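Local coordinates for uncharacterized protein (Leishmania major, PDB 2B4W), which is of unknown function but belongs to the DUF1861 family and probably folds as a beta-propeller related to the beta-fructosidases, at residues Q194-I206 / Y295-L307. Numbering follows the deposited sequence.
Sequences QAYLLSSGKVGCI and YPFKGHGTIIGDL
Leu198 faces Ile303 as an antiparallel non-hydrogen-bonded pair where the 194-206 hairpin, closed by a type I turn from Leu198 to Gly201, meets the short, weakly bonded strand 303-304. Two backbone bonds flank this pair: Ile304 N donates to Leu197 O almost straight (173° at the hydrogen), and Ser199 N reaches Thr302 O at 2.6 Å. Beyond them the strands part, and one water spans the gap by accepting from Leu197 N and donating to Ile304 O. At the turn Ser200 OG lies against His300 O, at a separation too short to be trusted in detail.

Phe297, the first residue of a type II turn, lays its ring against the hairpin. Gly204 CA lies over one face, 3.6 Å from the ring centroid, an approach that the lack of a side chain permits; Pro296 CG covers the opposite face. CD2 of Leu198 meets Phe297 CD2 at 3.8 Å, the two side chains crossing at about a right angle, and also touches Ile303 CG1 at 3.9 Å. With CG1 anti to the carbonyl carbon (chi1 -60°), Ile206 brings CD1 to 3.8 Å from Phe297 CZ. The hydroxyl of Tyr295 holds Gly301 O on an in-plane lone pair, bracing the 295-307 chain across its own bend. On the other sheet face Ile304 CB packs on Leu197 CD2.

Ile269 on strand 264-271 also touches Phe297 and accepts a bond from Tyr196 OH. The arrangement adds a short, weakly bonded outermost strand, from the C-terminal part of the chain, to an antiparallel sheet, consistent with one blade of a beta-propeller as in the beta-fructosidase clan.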
ATOM      1  N   GLN A 194       0.111   0.941  -3.554  1.00 15.41           N
ATOM      2  CA  GLN A 194      -1.107   1.598  -4.011  1.00 15.96           C
ATOM      3  C   GLN A 194      -0.834   2.189  -5.399  1.00 17.37           C
ATOM      4  O   GLN A 194       0.138   2.949  -5.556  1.00 18.81           O
ATOM      5  CB  GLN A 194      -1.583   2.649  -3.012  1.00 11.59           C
ATOM      6  CG  GLN A 194      -2.992   3.200  -3.254  1.00 11.50           C
ATOM      7  CD  GLN A 194      -4.028   2.161  -2.882  1.00 15.81           C
ATOM      8  OE1 GLN A 194      -3.794   1.346  -1.991  1.00 17.22           O
ATOM      9  NE2 GLN A 194      -5.169   2.154  -3.554  1.00 19.46           N
ATOM     10  N   ALA A 195      -1.695   1.804  -6.338  1.00 17.97           N
ATOM     11  CA  ALA A 195      -1.749   2.337  -7.691  1.00 17.79           C
ATOM     12  C   ALA A 195      -2.902   3.321  -7.893  1.00 19.95           C
ATOM     13  O   ALA A 195      -4.019   3.204  -7.402  1.00 21.67           O
ATOM     14  CB  ALA A 195      -1.822   1.233  -8.737  1.00 24.62           C
ATOM     15  N   TYR A 196      -2.602   4.358  -8.669  1.00 23.60           N
ATOM     16  CA  TYR A 196      -3.472   5.476  -8.974  1.00 19.97           C
ATOM     17  C   TYR A 196      -3.593   5.686 -10.479  1.00 23.56           C
ATOM     18  O   TYR A 196      -2.582   5.545 -11.167  1.00 20.43           O
ATOM     19  CB  TYR A 196      -2.931   6.783  -8.371  1.00 15.06           C
ATOM     20  CG  TYR A 196      -2.841   6.699  -6.852  1.00 13.74           C
ATOM     21  CD1 TYR A 196      -1.778   6.098  -6.217  1.00 18.14           C
ATOM     22  CD2 TYR A 196      -3.877   7.221  -6.077  1.00 17.40           C
ATOM     23  CE1 TYR A 196      -1.700   6.020  -4.836  1.00 20.02           C
ATOM     24  CE2 TYR A 196      -3.813   7.144  -4.705  1.00 13.92           C
ATOM     25  CZ  TYR A 196      -2.727   6.546  -4.093  1.00 10.30           C
ATOM     26  OH  TYR A 196      -2.686   6.467  -2.714  1.00 15.13           O
ATOM     27  N   LEU A 197      -4.794   6.035 -10.925  1.00 16.19           N
ATOM     28  CA  LEU A 197      -4.982   6.443 -12.307  1.00 21.40           C
ATOM     29  C   LEU A 197      -4.769   7.949 -12.433  1.00 22.68           C
ATOM     30  O   LEU A 197      -5.357   8.738 -11.699  1.00 21.09           O
ATOM     31  CB  LEU A 197      -6.376   6.108 -12.833  1.00 15.59           C
ATOM     32  CG  LEU A 197      -6.752   6.685 -14.210  1.00 18.77           C
ATOM     33  CD1 LEU A 197      -5.888   6.033 -15.277  1.00 27.15           C
ATOM     34  CD2 LEU A 197      -8.232   6.488 -14.515  1.00 20.79           C
ATOM     35  N   LEU A 198      -3.922   8.311 -13.380  1.00 20.18           N
ATOM     36  CA  LEU A 198      -3.599   9.693 -13.672  1.00 18.13           C
ATOM     37  C   LEU A 198      -4.332  10.199 -14.896  1.00 26.78           C
ATOM     38  O   LEU A 198      -4.583   9.458 -15.841  1.00 23.72           O
ATOM     39  CB  LEU A 198      -2.081   9.817 -13.909  1.00 20.69           C
ATOM     40  CG  LEU A 198      -1.206   9.291 -12.771  1.00 21.95           C
ATOM     41  CD1 LEU A 198       0.277   9.556 -13.032  1.00 32.14           C
ATOM     42  CD2 LEU A 198      -1.634   9.922 -11.456  1.00 13.85           C
ATOM     43  N   SER A 199      -4.655  11.481 -14.929  1.00 22.90           N
ATOM     44  CA  SER A 199      -5.338  12.097 -16.041  1.00 24.65           C
ATOM     45  C   SER A 199      -4.657  11.847 -17.385  1.00 29.86           C
ATOM     46  O   SER A 199      -5.321  11.976 -18.423  1.00 32.30           O
ATOM     47  CB  SER A 199      -5.428  13.619 -15.817  1.00 25.06           C
ATOM     48  OG  SER A 199      -4.089  14.076 -15.922  1.00 23.31           O
ATOM     49  N   SER A 200      -3.389  11.475 -17.416  1.00 26.88           N
ATOM     50  CA  SER A 200      -2.651  11.121 -18.613  1.00 28.88           C
ATOM     51  C   SER A 200      -2.982   9.736 -19.160  1.00 36.52           C
ATOM     52  O   SER A 200      -2.597   9.417 -20.290  1.00 23.78           O
ATOM     53  CB  SER A 200      -1.145  11.175 -18.311  1.00 20.63           C
ATOM     54  OG  SER A 200      -0.860  10.576 -17.073  1.00 28.16           O
ATOM     55  N   GLY A 201      -3.660   8.924 -18.355  1.00 27.42           N
ATOM     56  CA  GLY A 201      -3.961   7.554 -18.734  1.00 25.88           C
ATOM     57  C   GLY A 201      -2.902   6.591 -18.222  1.00 27.51           C
ATOM     58  O   GLY A 201      -3.025   5.371 -18.236  1.00 30.42           O
ATOM     59  N   LYS A 202      -1.809   7.149 -17.760  1.00 24.68           N
ATOM     60  CA  LYS A 202      -0.682   6.521 -17.130  1.00 21.26           C
ATOM     61  C   LYS A 202      -1.044   6.140 -15.689  1.00 27.50           C
ATOM     62  O   LYS A 202      -2.079   6.539 -15.160  1.00 26.56           O
ATOM     63  CB  LYS A 202       0.575   7.402 -17.072  1.00 24.16           C
ATOM     64  CG  LYS A 202       1.046   7.874 -18.438  1.00 29.88           C
ATOM     65  CD  LYS A 202       2.532   8.200 -18.425  1.00 46.81           C
ATOM     66  CE  LYS A 202       3.040   8.580 -19.810  1.00 56.36           C
ATOM     67  NZ  LYS A 202       1.951   9.008 -20.735  1.00 59.81           N
ATOM     68  N   VAL A 203      -0.166   5.358 -15.084  1.00 27.04           N
ATOM     69  CA  VAL A 203      -0.434   4.864 -13.733  1.00 29.65           C
ATOM     70  C   VAL A 203       0.625   5.320 -12.737  1.00 21.77           C
ATOM     71  O   VAL A 203       1.799   5.011 -12.874  1.00 29.19           O
ATOM     72  CB  VAL A 203      -0.515   3.327 -13.719  1.00 32.67           C
ATOM     73  CG1 VAL A 203      -0.694   2.823 -12.291  1.00 25.61           C
ATOM     74  CG2 VAL A 203      -1.650   2.837 -14.612  1.00 47.31           C
ATOM     75  N   GLY A 204       0.162   6.059 -11.741  1.00 21.89           N
ATOM     76  CA  GLY A 204       0.957   6.468 -10.616  1.00 19.40           C
ATOM     77  C   GLY A 204       1.029   5.364  -9.575  1.00 22.00           C
ATOM     78  O   GLY A 204       0.024   4.995  -8.970  1.00 19.28           O
ATOM     79  N   CYS A 205       2.224   4.814  -9.346  1.00 24.76           N
ATOM     80  CA  CYS A 205       2.354   3.864  -8.250  1.00 21.86           C
ATOM     81  C   CYS A 205       3.155   4.409  -7.073  1.00 17.45           C
ATOM     82  O   CYS A 205       4.196   5.083  -7.196  1.00 16.37           O
ATOM     83  CB  CYS A 205       2.997   2.551  -8.704  1.00 24.64           C
ATOM     84  SG  CYS A 205       2.311   1.851 -10.213  1.00 28.94           S
ATOM     85  N   ILE A 206       2.625   4.057  -5.887  1.00 17.58           N
ATOM     86  CA  ILE A 206       3.308   4.255  -4.621  1.00 21.00           C
ATOM     87  C   ILE A 206       3.727   2.896  -4.100  1.00 19.71           C
ATOM     88  O   ILE A 206       2.890   2.004  -3.979  1.00 17.38           O
ATOM     89  CB  ILE A 206       2.409   4.976  -3.606  1.00 22.34           C
ATOM     90  CG1 ILE A 206       1.963   6.360  -4.093  1.00 18.60           C
ATOM     91  CG2 ILE A 206       3.050   5.066  -2.229  1.00 20.03           C
ATOM     92  CD1 ILE A 206       3.144   7.291  -4.300  1.00 12.23           C
ATOM     93  N   TYR A 295       3.619  16.512  -4.436  1.00 26.83           N
ATOM     94  CA  TYR A 295       3.007  15.617  -5.396  1.00 23.04           C
ATOM     95  C   TYR A 295       4.077  14.827  -6.143  1.00 24.26           C
ATOM     96  O   TYR A 295       4.951  15.369  -6.815  1.00 34.27           O
ATOM     97  CB  TYR A 295       2.160  16.352  -6.413  1.00 20.53           C
ATOM     98  CG  TYR A 295       1.371  15.471  -7.359  1.00 20.04           C
ATOM     99  CD1 TYR A 295       0.421  14.580  -6.890  1.00 25.64           C
ATOM    100  CD2 TYR A 295       1.577  15.524  -8.734  1.00 31.35           C
ATOM    101  CE1 TYR A 295      -0.311  13.777  -7.747  1.00 17.48           C
ATOM    102  CE2 TYR A 295       0.859  14.718  -9.608  1.00 24.62           C
ATOM    103  CZ  TYR A 295      -0.089  13.854  -9.102  1.00 19.65           C
ATOM    104  OH  TYR A 295      -0.816  13.046  -9.947  1.00 30.46           O
ATOM    105  N   PRO A 296       4.010  13.506  -6.033  1.00 16.64           N
ATOM    106  CA  PRO A 296       5.085  12.705  -6.614  1.00 17.38           C
ATOM    107  C   PRO A 296       4.917  12.224  -8.048  1.00 16.43           C
ATOM    108  O   PRO A 296       5.728  11.409  -8.515  1.00 26.71           O
ATOM    109  CB  PRO A 296       5.039  11.492  -5.664  1.00 22.84           C
ATOM    110  CG  PRO A 296       3.592  11.319  -5.378  1.00 22.96           C
ATOM    111  CD  PRO A 296       2.994  12.698  -5.350  1.00 20.55           C
ATOM    112  N   PHE A 297       3.920  12.661  -8.796  1.00 26.53           N
ATOM    113  CA  PHE A 297       3.816  12.240 -10.194  1.00 21.27           C
ATOM    114  C   PHE A 297       3.817  13.478 -11.092  1.00 28.87           C
ATOM    115  O   PHE A 297       3.239  13.467 -12.185  1.00 18.85           O
ATOM    116  CB  PHE A 297       2.551  11.423 -10.450  1.00 22.66           C
ATOM    117  CG  PHE A 297       2.218  10.327  -9.455  1.00 23.06           C
ATOM    118  CD1 PHE A 297       3.131   9.325  -9.180  1.00 22.95           C
ATOM    119  CD2 PHE A 297       1.002  10.300  -8.795  1.00 22.45           C
ATOM    120  CE1 PHE A 297       2.847   8.312  -8.278  1.00 18.15           C
ATOM    121  CE2 PHE A 297       0.711   9.294  -7.884  1.00 22.59           C
ATOM    122  CZ  PHE A 297       1.642   8.303  -7.607  1.00 18.10           C
ATOM    123  N   LYS A 298       4.472  14.524 -10.588  1.00 24.20           N
ATOM    124  CA  LYS A 298       4.570  15.805 -11.273  1.00 26.16           C
ATOM    125  C   LYS A 298       4.909  15.631 -12.752  1.00 22.17           C
ATOM    126  O   LYS A 298       5.802  14.889 -13.146  1.00 26.53           O
ATOM    127  CB  LYS A 298       5.594  16.705 -10.579  1.00 29.00           C
ATOM    128  N   GLY A 299       4.137  16.337 -13.572  1.00 34.15           N
ATOM    129  CA  GLY A 299       4.317  16.295 -15.006  1.00 35.67           C
ATOM    130  C   GLY A 299       3.617  15.125 -15.652  1.00 40.63           C
ATOM    131  O   GLY A 299       3.619  15.030 -16.879  1.00 34.43           O
ATOM    132  N   HIS A 300       2.997  14.217 -14.884  1.00 31.26           N
ATOM    133  CA  HIS A 300       2.338  13.116 -15.589  1.00 23.98           C
ATOM    134  C   HIS A 300       0.836  13.179 -15.369  1.00 24.62           C
ATOM    135  O   HIS A 300       0.118  12.188 -15.507  1.00 33.86           O
ATOM    136  CB  HIS A 300       2.893  11.769 -15.162  1.00 24.39           C
ATOM    137  CG  HIS A 300       4.343  11.522 -15.382  1.00 31.27           C
ATOM    138  ND1 HIS A 300       5.292  11.745 -14.410  1.00 34.45           N
ATOM    139  CD2 HIS A 300       5.011  11.057 -16.463  1.00 36.91           C
ATOM    140  CE1 HIS A 300       6.485  11.434 -14.885  1.00 44.10           C
ATOM    141  NE2 HIS A 300       6.345  11.011 -16.130  1.00 43.00           N
ATOM    142  N   GLY A 301       0.352  14.362 -15.030  1.00 22.99           N
ATOM    143  CA  GLY A 301      -1.052  14.554 -14.782  1.00 18.65           C
ATOM    144  C   GLY A 301      -1.427  14.363 -13.321  1.00 26.38           C
ATOM    145  O   GLY A 301      -0.598  13.963 -12.510  1.00 27.04           O
ATOM    146  N   THR A 302      -2.672  14.686 -13.041  1.00 24.00           N
ATOM    147  CA  THR A 302      -3.400  14.611 -11.814  1.00 24.60           C
ATOM    148  C   THR A 302      -4.062  13.252 -11.607  1.00 18.30           C
ATOM    149  O   THR A 302      -4.354  12.509 -12.541  1.00 24.35           O
ATOM    150  CB  THR A 302      -4.516  15.688 -11.755  1.00 32.99           C
ATOM    151  OG1 THR A 302      -5.453  15.501 -12.833  1.00 27.89           O
ATOM    152  CG2 THR A 302      -3.907  17.077 -11.908  1.00 30.83           C
ATOM    153  N   ILE A 303      -4.317  12.975 -10.328  1.00 19.56           N
ATOM    154  CA  ILE A 303      -5.043  11.766  -9.959  1.00 13.96           C
ATOM    155  C   ILE A 303      -6.539  11.866 -10.276  1.00 18.25           C
ATOM    156  O   ILE A 303      -7.240  12.824  -9.969  1.00 22.57           O
ATOM    157  CB  ILE A 303      -4.892  11.398  -8.479  1.00 19.23           C
ATOM    158  CG1 ILE A 303      -3.440  11.049  -8.137  1.00 24.53           C
ATOM    159  CG2 ILE A 303      -5.897  10.315  -8.107  1.00 20.42           C
ATOM    160  CD1 ILE A 303      -3.078  11.234  -6.687  1.00 21.14           C
ATOM    161  N   ILE A 304      -7.037  10.799 -10.903  1.00 18.03           N
ATOM    162  CA  ILE A 304      -8.410  10.577 -11.291  1.00 20.12           C
ATOM    163  C   ILE A 304      -9.124   9.629 -10.335  1.00 20.52           C
ATOM    164  O   ILE A 304      -8.661   8.512 -10.097  1.00 20.82           O
ATOM    165  CB  ILE A 304      -8.482   9.963 -12.698  1.00 23.93           C
ATOM    166  CG1 ILE A 304      -7.734  10.792 -13.740  1.00 24.77           C
ATOM    167  CG2 ILE A 304      -9.946   9.735 -13.083  1.00 24.56           C
ATOM    168  CD1 ILE A 304      -8.471  12.055 -14.127  1.00 29.64           C
ATOM    169  N   GLY A 305     -10.260  10.065  -9.792  1.00 21.80           N
ATOM    170  CA  GLY A 305     -10.999   9.168  -8.907  1.00 24.23           C
ATOM    171  C   GLY A 305     -10.533   9.346  -7.474  1.00 24.19           C
ATOM    172  O   GLY A 305      -9.649  10.148  -7.178  1.00 22.64           O
ATOM    173  N   ASP A 306     -11.133   8.573  -6.593  1.00 15.90           N
ATOM    174  CA  ASP A 306     -10.914   8.618  -5.166  1.00 20.76           C
ATOM    175  C   ASP A 306     -11.255   7.298  -4.480  1.00 15.42           C
ATOM    176  O   ASP A 306     -11.767   6.349  -5.070  1.00 24.80           O
ATOM    177  CB  ASP A 306     -11.718   9.773  -4.572  1.00 23.08           C
ATOM    178  CG  ASP A 306     -13.216   9.621  -4.631  1.00 32.27           C
ATOM    179  OD1 ASP A 306     -13.763   8.527  -4.413  1.00 25.20           O
ATOM    180  OD2 ASP A 306     -13.904  10.636  -4.880  1.00 39.61           O
ATOM    181  N   LEU A 307     -10.942   7.279  -3.199  1.00 20.13           N
ATOM    182  CA  LEU A 307     -11.253   6.140  -2.330  1.00 22.13           C
ATOM    183  C   LEU A 307     -12.374   6.501  -1.384  1.00 18.04           C
ATOM    184  O   LEU A 307     -12.429   6.204  -0.202  1.00 18.82           O
ATOM    185  CB  LEU A 307      -9.999   5.688  -1.578  1.00 27.65           C
ATOM    186  CG  LEU A 307      -8.874   5.314  -2.563  1.00 24.27           C
ATOM    187  CD1 LEU A 307      -7.518   5.268  -1.914  1.00 34.59           C
ATOM    188  CD2 LEU A 307      -9.196   3.981  -3.221  1.00 24.11           C
TER
HETATM  189  O   HOH W   1      -6.851   6.749  -8.975  1.00 29.52           O